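Local coordinates for MSHA biogenesis protein MshE (Vibrio cholerae, PDB 5HTL) that binds the second messenger cyclic di-GMP with high affinity through its MshEN domain and probably takes part in the biogenesis of MSHA pili, at residues A92-I95 with T101-I104; L25-N30 with L46-E51; L6-R9 with V15-G18. One frame throughout, in Å; residues are numbered along the deposited sequence.

Contact 1 of 3, residues A92-I95 with T101-I104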
loop_
_atom_site.group_PDB
_atom_site.type_symbol
_atom_site.label_atom_id
_atom_site.label_comp_id
_atom_site.label_asym_id
_atom_site.label_seq_id
_atom_site.Cartn_x
_atom_site.Cartn_y
_atom_site.Cartn_z
ATOM N N ALA A 92 8.196 -12.573 -5.873
ATOM C CA ALA A 92 7.997 -11.155 -6.187
ATOM C C ALA A 92 8.347 -10.928 -7.640
ATOM O O ALA A 92 9.337 -11.459 -8.127
ATOM C CB ALA A 92 8.882 -10.301 -5.302
ATOM N N LEU A 93 7.531 -10.145 -8.334
ATOM C CA LEU A 93 7.759 -9.818 -9.739
ATOM C C LEU A 93 7.639 -8.321 -9.950
ATOM O O LEU A 93 6.621 -7.723 -9.608
ATOM C CB LEU A 93 6.720 -10.523 -10.616
ATOM C CG LEU A 93 6.816 -10.331 -12.137
ATOM C CD1 LEU A 93 8.041 -11.065 -12.643
ATOM C CD2 LEU A 93 5.577 -10.849 -12.856
ATOM N N VAL A 94 8.673 -7.713 -10.519
ATOM C CA VAL A 94 8.622 -6.305 -10.887
ATOM C C VAL A 94 7.819 -6.154 -12.173
ATOM O O VAL A 94 8.202 -6.692 -13.217
ATOM C CB VAL A 94 10.029 -5.738 -11.135
ATOM C CG1 VAL A 94 9.943 -4.245 -11.433
ATOM C CG2 VAL A 94 10.922 -6.000 -9.937
ATOM N N ILE A 95 6.679 -5.472 -12.085
ATOM C CA ILE A 95 5.777 -5.342 -13.231
ATOM C C ILE A 95 5.691 -3.925 -13.776
ATOM O O ILE A 95 5.091 -3.694 -14.821
ATOM C CB ILE A 95 4.347 -5.864 -12.918
ATOM C CG1 ILE A 95 3.681 -5.029 -11.823
ATOM C CG2 ILE A 95 4.387 -7.349 -12.538
ATOM C CD1 ILE A 95 2.186 -5.361 -11.592
ATOM N N THR A 101 10.515 4.452 -8.964
ATOM C CA THR A 101 9.443 3.682 -8.334
ATOM C C THR A 101 9.179 2.401 -9.103
ATOM O O THR A 101 9.083 2.417 -10.331
ATOM C CB THR A 101 8.134 4.492 -8.229
ATOM O OG1 THR A 101 8.360 5.679 -7.461
ATOM C CG2 THR A 101 7.052 3.672 -7.545
ATOM N N LEU A 102 9.104 1.285 -8.378
ATOM C CA LEU A 102 8.779 -0.005 -8.967
ATOM C C LEU A 102 7.423 -0.443 -8.443
ATOM O O LEU A 102 7.121 -0.276 -7.263
ATOM C CB LEU A 102 9.806 -1.065 -8.566
ATOM C CG LEU A 102 11.269 -0.799 -8.907
ATOM C CD1 LEU A 102 12.143 -1.967 -8.457
ATOM C CD2 LEU A 102 11.405 -0.616 -10.386
ATOM N N ARG A 103 6.614 -1.009 -9.326
ATOM C CA ARG A 103 5.428 -1.713 -8.896
ATOM C C ARG A 103 5.805 -3.183 -8.828
ATOM O O ARG A 103 6.288 -3.746 -9.798
ATOM C CB ARG A 103 4.282 -1.495 -9.878
ATOM C CG ARG A 103 3.002 -2.248 -9.506
ATOM C CD ARG A 103 1.793 -1.761 -10.294
ATOM N NE ARG A 103 1.483 -0.390 -9.920
ATOM C CZ ARG A 103 1.733 0.666 -10.688
ATOM N NH1 ARG A 103 2.246 0.503 -11.901
ATOM N NH2 ARG A 103 1.437 1.881 -10.248
ATOM N N ILE A 104 5.538 -3.792 -7.679
ATOM C CA ILE A 104 5.955 -5.167 -7.440
ATOM C C ILE A 104 4.769 -6.015 -7.001
ATOM O O ILE A 104 4.112 -5.719 -6.001
ATOM C CB ILE A 104 7.062 -5.236 -6.363
ATOM C CG1 ILE A 104 8.277 -4.398 -6.794
ATOM C CG2 ILE A 104 7.471 -6.690 -6.094
ATOM C CD1 ILE A 104 9.468 -4.498 -5.858
HETATM O O HOH W 1 3.092 -1.576 -14.255
#

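Contact 2 of 3, residues L25-N30 with L46-E51. With C2E (9,9'-[(2R,3R,3aS,5S,7aR,9R,10R,10aS,12S,14aR)-3,5,10,12-tetrahydroxy-5,12-dioxidooctahydro-2H,7H-difuro[3,2-d:3',2'-j][1,3,7,9,2,8]tetraoxadiphosphacyclododecine-2,9-diyl]bis(2-amino-1,9-dihydro-6H-purin-6-one)), chain C.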
loop_
_atom_site.group_PDB
_atom_site.type_symbol
_atom_site.label_atom_id
_atom_site.label_comp_id
_atom_site.label_asym_id
_atom_site.label_seq_id
_atom_site.Cartn_x
_atom_site.Cartn_y
_atom_site.Cartn_z
ATOM N N LEU A 25 -12.704 -18.529 14.792
ATOM C CA LEU A 25 -11.484 -17.765 15.018
ATOM C C LEU A 25 -10.755 -18.285 16.253
ATOM O O LEU A 25 -9.552 -18.529 16.208
ATOM C CB LEU A 25 -11.788 -16.282 15.178
ATOM C CG LEU A 25 -10.593 -15.389 15.516
ATOM C CD1 LEU A 25 -9.400 -15.566 14.548
ATOM C CD2 LEU A 25 -11.019 -13.933 15.553
ATOM N N GLU A 26 -11.485 -18.455 17.350
ATOM C CA GLU A 26 -10.889 -18.958 18.589
ATOM C C GLU A 26 -10.295 -20.348 18.364
ATOM O O GLU A 26 -9.183 -20.643 18.809
ATOM C CB GLU A 26 -11.938 -18.960 19.707
ATOM C CG GLU A 26 -12.356 -17.551 20.141
ATOM C CD GLU A 26 -13.670 -17.498 20.911
ATOM O OE1 GLU A 26 -14.342 -18.541 21.045
ATOM O OE2 GLU A 26 -14.036 -16.396 21.380
ATOM N N GLN A 27 -11.017 -21.185 17.633
ATOM C CA GLN A 27 -10.548 -22.515 17.300
ATOM C C GLN A 27 -9.234 -22.463 16.521
ATOM O O GLN A 27 -8.291 -23.193 16.823
ATOM C CB GLN A 27 -11.615 -23.254 16.489
ATOM C CG GLN A 27 -11.284 -24.703 16.235
ATOM C CD GLN A 27 -12.381 -25.430 15.487
ATOM O OE1 GLN A 27 -13.465 -24.888 15.261
ATOM N NE2 GLN A 27 -12.106 -26.672 15.103
ATOM N N ALA A 28 -9.160 -21.576 15.536
ATOM C CA ALA A 28 -7.963 -21.481 14.705
ATOM C C ALA A 28 -6.769 -20.904 15.469
ATOM O O ALA A 28 -5.639 -21.339 15.263
ATOM C CB ALA A 28 -8.241 -20.669 13.468
ATOM N N LEU A 29 -7.020 -19.930 16.339
ATOM C CA LEU A 29 -5.948 -19.342 17.143
ATOM C C LEU A 29 -5.355 -20.396 18.068
ATOM O O LEU A 29 -4.134 -20.469 18.220
ATOM C CB LEU A 29 -6.446 -18.136 17.937
ATOM C CG LEU A 29 -6.747 -16.897 17.103
ATOM C CD1 LEU A 29 -7.508 -15.892 17.960
ATOM C CD2 LEU A 29 -5.459 -16.291 16.551
ATOM N N ASN A 30 -6.217 -21.219 18.659
ATOM C CA ASN A 30 -5.772 -22.340 19.497
ATOM C C ASN A 30 -4.940 -23.334 18.690
ATOM O O ASN A 30 -3.887 -23.804 19.136
ATOM C CB ASN A 30 -6.973 -23.067 20.124
ATOM C CG ASN A 30 -7.729 -22.212 21.126
ATOM O OD1 ASN A 30 -7.202 -21.231 21.648
ATOM N ND2 ASN A 30 -8.975 -22.588 21.406
ATOM N N LEU A 46 -8.811 -25.633 8.243
ATOM C CA LEU A 46 -10.000 -26.031 8.991
ATOM C C LEU A 46 -11.265 -25.927 8.145
ATOM O O LEU A 46 -12.334 -26.364 8.575
ATOM C CB LEU A 46 -10.129 -25.177 10.259
ATOM C CG LEU A 46 -9.114 -25.491 11.365
ATOM C CD1 LEU A 46 -9.010 -24.362 12.372
ATOM C CD2 LEU A 46 -9.495 -26.783 12.065
ATOM N N GLY A 47 -11.152 -25.345 6.953
ATOM C CA GLY A 47 -12.271 -25.283 6.024
ATOM C C GLY A 47 -13.185 -24.088 6.224
ATOM O O GLY A 47 -14.276 -24.025 5.650
ATOM N N PHE A 48 -12.730 -23.119 7.009
ATOM C CA PHE A 48 -13.547 -21.951 7.340
ATOM C C PHE A 48 -13.357 -20.804 6.352
ATOM O O PHE A 48 -14.136 -19.842 6.323
ATOM C CB PHE A 48 -13.181 -21.456 8.731
ATOM C CG PHE A 48 -13.370 -22.475 9.823
ATOM C CD1 PHE A 48 -14.341 -23.472 9.731
ATOM C CD2 PHE A 48 -12.577 -22.423 10.960
ATOM C CE1 PHE A 48 -14.501 -24.395 10.756
ATOM C CE2 PHE A 48 -12.735 -23.339 11.990
ATOM C CZ PHE A 48 -13.694 -24.323 11.892
ATOM N N LEU A 49 -12.300 -20.905 5.554
ATOM C CA LEU A 49 -11.866 -19.835 4.673
ATOM C C LEU A 49 -11.283 -20.492 3.422
ATOM O O LEU A 49 -10.761 -21.602 3.493
ATOM C CB LEU A 49 -10.779 -19.017 5.383
ATOM C CG LEU A 49 -10.272 -17.723 4.748
ATOM C CD1 LEU A 49 -11.318 -16.628 4.797
ATOM C CD2 LEU A 49 -8.991 -17.250 5.413
ATOM N N SER A 50 -11.404 -19.817 2.280
ATOM C CA SER A 50 -10.780 -20.282 1.039
ATOM C C SER A 50 -9.530 -19.465 0.690
ATOM O O SER A 50 -9.296 -18.384 1.247
ATOM C CB SER A 50 -11.758 -20.176 -0.122
ATOM O OG SER A 50 -11.955 -18.823 -0.478
ATOM N N GLU A 51 -8.736 -19.975 -0.248
ATOM C CA GLU A 51 -7.557 -19.252 -0.719
ATOM C C GLU A 51 -7.907 -17.900 -1.331
ATOM O O GLU A 51 -7.210 -16.915 -1.098
ATOM C CB GLU A 51 -6.769 -20.099 -1.717
ATOM C CG GLU A 51 -6.161 -21.355 -1.110
ATOM C CD GLU A 51 -4.915 -21.096 -0.265
ATOM O OE1 GLU A 51 -4.338 -22.081 0.238
ATOM O OE2 GLU A 51 -4.504 -19.926 -0.106
HETATM P P1 C2E C . -2.017 -9.597 11.939
HETATM O O2P C2E C . -3.349 -9.812 11.263
HETATM O O1P C2E C . -1.851 -8.186 12.463
HETATM O "O5'" C2E C . -1.891 -10.651 13.109
HETATM C "C5'" C2E C . -0.749 -10.883 13.886
HETATM C "C4'" C2E C . -0.815 -12.079 14.719
HETATM O "O4'" C2E C . -1.847 -11.979 15.653
HETATM C "C3'" C2E C . -1.116 -13.310 13.909
HETATM O "O3'" C2E C . 0.081 -13.956 13.549
HETATM C "C2'" C2E C . -1.964 -14.061 14.723
HETATM O "O2'" C2E C . -1.205 -15.021 15.489
HETATM C "C1'" C2E C . -2.666 -13.111 15.620
HETATM N N9 C2E C . -3.929 -12.715 15.077
HETATM C C8 C2E C . -4.433 -12.358 13.899
HETATM N N7 C2E C . -5.722 -12.068 14.114
HETATM C C5 C2E C . -6.011 -12.245 15.437
HETATM C C6 C2E C . -7.194 -12.070 16.164
HETATM O O6 C2E C . -8.325 -11.667 15.551
HETATM N N1 C2E C . -7.194 -12.323 17.478
HETATM C C2 C2E C . -6.071 -12.720 18.082
HETATM N N2 C2E C . -6.137 -12.973 19.488
HETATM N N3 C2E C . -4.903 -12.899 17.427
HETATM C C4 C2E C . -4.836 -12.671 16.096
HETATM P P11 C2E C . 0.240 -14.661 12.130
HETATM O O21 C2E C . 1.541 -15.446 12.082
HETATM O O11 C2E C . -0.901 -15.624 11.977
HETATM O O5A C2E C . 0.098 -13.638 10.960
HETATM C C5A C2E C . 1.014 -12.570 10.783
HETATM C C4A C2E C . 0.591 -11.516 9.897
HETATM O O4A C2E C . 0.528 -12.016 8.516
HETATM C C3A C2E C . -0.780 -11.036 10.178
HETATM O O3A C2E C . -0.821 -9.842 10.932
HETATM C C2A C2E C . -1.417 -10.844 8.860
HETATM O O2A C2E C . -1.241 -9.588 8.337
HETATM C C1A C2E C . -0.747 -11.814 7.953
HETATM N N91 C2E C . -1.332 -13.139 7.800
HETATM C C81 C2E C . -2.081 -13.842 8.672
HETATM N N71 C2E C . -2.380 -15.042 8.144
HETATM C C51 C2E C . -1.807 -15.115 6.919
HETATM C C61 C2E C . -1.744 -16.075 5.903
HETATM O O61 C2E C . -2.360 -17.310 6.020
HETATM N N11 C2E C . -1.070 -15.803 4.786
HETATM C C21 C2E C . -0.455 -14.636 4.624
HETATM N N21 C2E C . 0.224 -14.447 3.405
HETATM N N31 C2E C . -0.474 -13.684 5.565
HETATM C C41 C2E C . -1.145 -13.912 6.714
#

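Contact 3 of 3, residues L6-R9 with V15-G18. With C2E (9,9'-[(2R,3R,3aS,5S,7aR,9R,10R,10aS,12S,14aR)-3,5,10,12-tetrahydroxy-5,12-dioxidooctahydro-2H,7H-difuro[3,2-d:3',2'-j][1,3,7,9,2,8]tetraoxadiphosphacyclododecine-2,9-diyl]bis(2-amino-1,9-dihydro-6H-purin-6-one)), chain C.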
loop_
_atom_site.group_PDB
_atom_site.type_symbol
_atom_site.label_atom_id
_atom_site.label_comp_id
_atom_site.label_asym_id
_atom_site.label_seq_id
_atom_site.Cartn_x
_atom_site.Cartn_y
_atom_site.Cartn_z
ATOM N N LEU A 6 -0.023 0.300 11.777
ATOM C CA LEU A 6 -0.864 -0.740 12.384
ATOM C C LEU A 6 -2.033 -1.119 11.474
ATOM O O LEU A 6 -2.910 -0.309 11.181
ATOM C CB LEU A 6 -1.440 -0.294 13.727
ATOM C CG LEU A 6 -1.439 1.202 14.011
ATOM C CD1 LEU A 6 -2.365 1.924 13.054
ATOM C CD2 LEU A 6 -1.821 1.396 15.445
ATOM N N ARG A 7 -2.051 -2.366 11.045
ATOM C CA ARG A 7 -3.182 -2.896 10.314
ATOM C C ARG A 7 -4.211 -3.384 11.323
ATOM O O ARG A 7 -3.890 -3.570 12.502
ATOM C CB ARG A 7 -2.697 -4.080 9.491
ATOM C CG ARG A 7 -2.161 -5.186 10.379
ATOM C CD ARG A 7 -1.310 -6.176 9.621
ATOM N NE ARG A 7 -0.022 -5.582 9.288
ATOM C CZ ARG A 7 1.011 -6.259 8.808
ATOM N NH1 ARG A 7 0.909 -7.567 8.605
ATOM N NH2 ARG A 7 2.150 -5.628 8.544
ATOM N N LYS A 8 -5.438 -3.588 10.866
ATOM C CA LYS A 8 -6.422 -4.271 11.686
ATOM C C LYS A 8 -6.043 -5.746 11.636
ATOM O O LYS A 8 -5.752 -6.268 10.565
ATOM C CB LYS A 8 -7.818 -4.063 11.114
ATOM C CG LYS A 8 -8.903 -4.746 11.909
ATOM C CD LYS A 8 -10.238 -4.616 11.219
ATOM C CE LYS A 8 -11.308 -5.239 12.072
ATOM N NZ LYS A 8 -11.417 -4.534 13.383
ATOM N N ARG A 9 -6.024 -6.438 12.770
ATOM C CA ARG A 9 -5.590 -7.830 12.710
ATOM C C ARG A 9 -6.585 -8.698 11.943
ATOM O O ARG A 9 -7.790 -8.413 11.901
ATOM C CB ARG A 9 -5.226 -8.397 14.083
ATOM C CG ARG A 9 -6.347 -8.436 15.061
ATOM C CD ARG A 9 -5.826 -8.816 16.434
ATOM N NE ARG A 9 -6.932 -8.978 17.359
ATOM C CZ ARG A 9 -6.793 -9.321 18.632
ATOM N NH1 ARG A 9 -5.586 -9.539 19.137
ATOM N NH2 ARG A 9 -7.863 -9.443 19.392
ATOM N N VAL A 15 -13.994 -11.669 10.986
ATOM C CA VAL A 15 -15.224 -11.814 11.759
ATOM C C VAL A 15 -16.164 -10.656 11.487
ATOM O O VAL A 15 -17.352 -10.861 11.268
ATOM C CB VAL A 15 -14.944 -11.910 13.263
ATOM C CG1 VAL A 15 -16.249 -11.871 14.058
ATOM C CG2 VAL A 15 -14.194 -13.175 13.572
ATOM N N GLU A 16 -15.621 -9.443 11.497
ATOM C CA GLU A 16 -16.435 -8.252 11.288
ATOM C C GLU A 16 -17.061 -8.228 9.907
ATOM O O GLU A 16 -18.170 -7.724 9.738
ATOM C CB GLU A 16 -15.615 -6.992 11.518
ATOM C CG GLU A 16 -15.265 -6.755 12.973
ATOM C CD GLU A 16 -14.441 -5.504 13.167
ATOM O OE1 GLU A 16 -14.413 -4.665 12.240
ATOM O OE2 GLU A 16 -13.822 -5.365 14.243
ATOM N N GLU A 17 -16.369 -8.767 8.914
ATOM C CA GLU A 17 -16.919 -8.759 7.563
ATOM C C GLU A 17 -17.722 -10.016 7.229
ATOM O O GLU A 17 -18.137 -10.225 6.085
ATOM C CB GLU A 17 -15.831 -8.447 6.532
ATOM C CG GLU A 17 -15.271 -7.029 6.706
ATOM C CD GLU A 17 -16.361 -5.973 6.939
ATOM O OE1 GLU A 17 -17.420 -6.022 6.276
ATOM O OE2 GLU A 17 -16.155 -5.083 7.793
ATOM N N GLY A 18 -17.956 -10.831 8.254
ATOM C CA GLY A 18 -18.867 -11.955 8.167
ATOM C C GLY A 18 -18.339 -13.129 7.384
ATOM O O GLY A 18 -19.113 -13.898 6.801
HETATM P P1 C2E C . -2.017 -9.597 11.939
HETATM O O2P C2E C . -3.349 -9.812 11.263
HETATM O O1P C2E C . -1.851 -8.186 12.463
HETATM O "O5'" C2E C . -1.891 -10.651 13.109
HETATM C "C5'" C2E C . -0.749 -10.883 13.886
HETATM C "C4'" C2E C . -0.815 -12.079 14.719
HETATM O "O4'" C2E C . -1.847 -11.979 15.653
HETATM C "C3'" C2E C . -1.116 -13.310 13.909
HETATM O "O3'" C2E C . 0.081 -13.956 13.549
HETATM C "C2'" C2E C . -1.964 -14.061 14.723
HETATM O "O2'" C2E C . -1.205 -15.021 15.489
HETATM C "C1'" C2E C . -2.666 -13.111 15.620
HETATM N N9 C2E C . -3.929 -12.715 15.077
HETATM C C8 C2E C . -4.433 -12.358 13.899
HETATM N N7 C2E C . -5.722 -12.068 14.114
HETATM C C5 C2E C . -6.011 -12.245 15.437
HETATM C C6 C2E C . -7.194 -12.070 16.164
HETATM O O6 C2E C . -8.325 -11.667 15.551
HETATM N N1 C2E C . -7.194 -12.323 17.478
HETATM C C2 C2E C . -6.071 -12.720 18.082
HETATM N N2 C2E C . -6.137 -12.973 19.488
HETATM N N3 C2E C . -4.903 -12.899 17.427
HETATM C C4 C2E C . -4.836 -12.671 16.096
HETATM P P11 C2E C . 0.240 -14.661 12.130
HETATM O O21 C2E C . 1.541 -15.446 12.082
HETATM O O11 C2E C . -0.901 -15.624 11.977
HETATM O O5A C2E C . 0.098 -13.638 10.960
HETATM C C5A C2E C . 1.014 -12.570 10.783
HETATM C C4A C2E C . 0.591 -11.516 9.897
HETATM O O4A C2E C . 0.528 -12.016 8.516
HETATM C C3A C2E C . -0.780 -11.036 10.178
HETATM O O3A C2E C . -0.821 -9.842 10.932
HETATM C C2A C2E C . -1.417 -10.844 8.860
HETATM O O2A C2E C . -1.241 -9.588 8.337
HETATM C C1A C2E C . -0.747 -11.814 7.953
HETATM N N91 C2E C . -1.332 -13.139 7.800
HETATM C C81 C2E C . -2.081 -13.842 8.672
HETATM N N71 C2E C . -2.380 -15.042 8.144
HETATM C C51 C2E C . -1.807 -15.115 6.919
HETATM C C61 C2E C . -1.744 -16.075 5.903
HETATM O O61 C2E C . -2.360 -17.310 6.020
HETATM N N11 C2E C . -1.070 -15.803 4.786
HETATM C C21 C2E C . -0.455 -14.636 4.624
HETATM N N21 C2E C . 0.224 -14.447 3.405
HETATM N N31 C2E C . -0.474 -13.684 5.565
HETATM C C41 C2E C . -1.145 -13.912 6.714
#

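Contact 1 of 3, residues A92-I95 with T101-I104
V94 and I104 face each other as an antiparallel non-hydrogen-bonded pair in the beta hairpin of strands 92-98 and 101-106, their CA atoms 4.5 Å apart. The short segments run at 128° to one another, and the closest CA pairs are V94-I104 and I95-R103. One hydrogen bond joins the two segments: I95 N donates to R103 O at 2.9 Å and nearly straight, 161° at the hydrogen. Beside it, I104 CA makes a CA-H...O contact with L93 O. L93-A105 and R103-G96 backbone bonds continue the pairing.

Apolar contacts run along the face that carries V94 and I104. CG1 of V94 meets CD2 of L102 at 4.1 Å, and further along CB of A92 touches CG2 of I104 at 4.0 Å. L118 of helix 112-121 covers both A92 and I104, while L93 packs on helix 134-144.

The aliphatic parts of I95 and R103 cross at a slant. With CG1 set between backbone N and carbonyl carbon (chi1 64°), I95 brings CG1 to 3.7 Å from R103 CG. The guanidinium is bound mainly by E128, through NH2. At its edge and in its plane, a water accepts from R103 NH1 at 3.3 Å and donates to I95 O.

Contact 2 of 3, residues L25-N30 with L46-E51
The F48 ring meets Q27 at its edge, where CD of the glutamine amide lies in the ring plane and OE1 comes within 3.4 Å of CZ. Amide and ring planes are 66° apart, so the two groups do not stack. One ring face carries CB of L46, 3.6 Å above the plane and displaced toward the rim; F48 is thus bordered by its own loop on that face and by helix 22-32 at the edge.

Q27 reaches this position because its chain is extended, with CG anti to the backbone N (chi1 -173°). Its other amide atom, NE2, lies 4.0 Å from CD2 of L46. The second branch of that leucine goes to the helix surface: CD1 rests against A28, 3.9 Å from CB. A28 also packs on L39 and L43 of helix 39-45.

The loop connects helix 39-45 to helix 51-62. G47, with positive phi (87°), closes helix 39-45 in a Schellman motif, and S50 is the N-cap of helix 51-62. The same helix 22-32 has L25 and L29 on cyclic di-GMP: L29 CD1 is 3.5 Å from C2 of one guanine, and L25 CD2 is 3.5 Å from its O6.

No hydrogen bond joins 25-30 to 46-51. The contact consists of apolar packing plus the side-chain amide oxygen OE1 of Q27 near the ring's hydrogen-bearing rim, where the weakly positive edge is probably a mild electrostatic match for it.

Contact 3 of 3, residues L6-R9 with V15-G18
K8 and E16 form a surface salt bridge between the loop that leads into helix 10-16 and the last turn of that helix. From CB, the K8 chain runs out extended, CG anti to the backbone N. CB and CG carry the chain outward, and K8 CD is the first atom to come near the carboxylate, 4.3 Å from E16 OE1. The chain bends only at the last torsion, chi4 62°. There CE comes to 3.2 Å from E16 OE1, and NZ donates to E16 OE2 at 2.7 Å. The ammonium approaches OE2 from above, 44° out of the carboxylate plane. E16 meets it with an extended chain, so the two long side chains span the 10.8 Å between K8 CA and E16 CA.

The helix joined by this bridge is framed at both ends: R9 occupies its N-cap position, and G18, at positive phi, is the C-prime residue of the Schellman motif that ends it, with G18 N bonded to V15 O.

R7 and R9, which flank K8, both line the cyclic di-GMP pocket. The R9 guanidinium lies with one face over a guanine, N1 sitting 3.2 Å above its plane and over its centre; D12 holds R9 NE in a salt bridge. On the other flank, R7 NH2 pairs with E116 of the second subunit, so this arginine joins ligand and neighbouring chain. Ribose oxygen O2A lies in the plane of the R7 guanidinium, at its edge, and accepts from R7 NH1 at 3.0 Å with an angle of 147° at the hydrogen.

How the contacts relate
Contact 1 is buried within the three-stranded sheet, whereas contact 2 is partly buried and contact 3 lies at the surface. Contacts 2 and 3 share a side of the chain's centre and touch directly, L25 CD2 packing on V15 CG2 at 3.8 Å, through the successive helices 10-16 and 22-32; both touch the same cyclic di-GMP. Contact 1 lies on the other side of the chain's centre, its own centre about 31 Å from that of contact 2 and about 27 Å from that of contact 3. Chemistry follows place: strand pairing and aliphatic packing in contact 1, apolar and amide-ring contacts in contact 2, a charged pair in contact 3. Contacts 1 and 3 meet the second subunit.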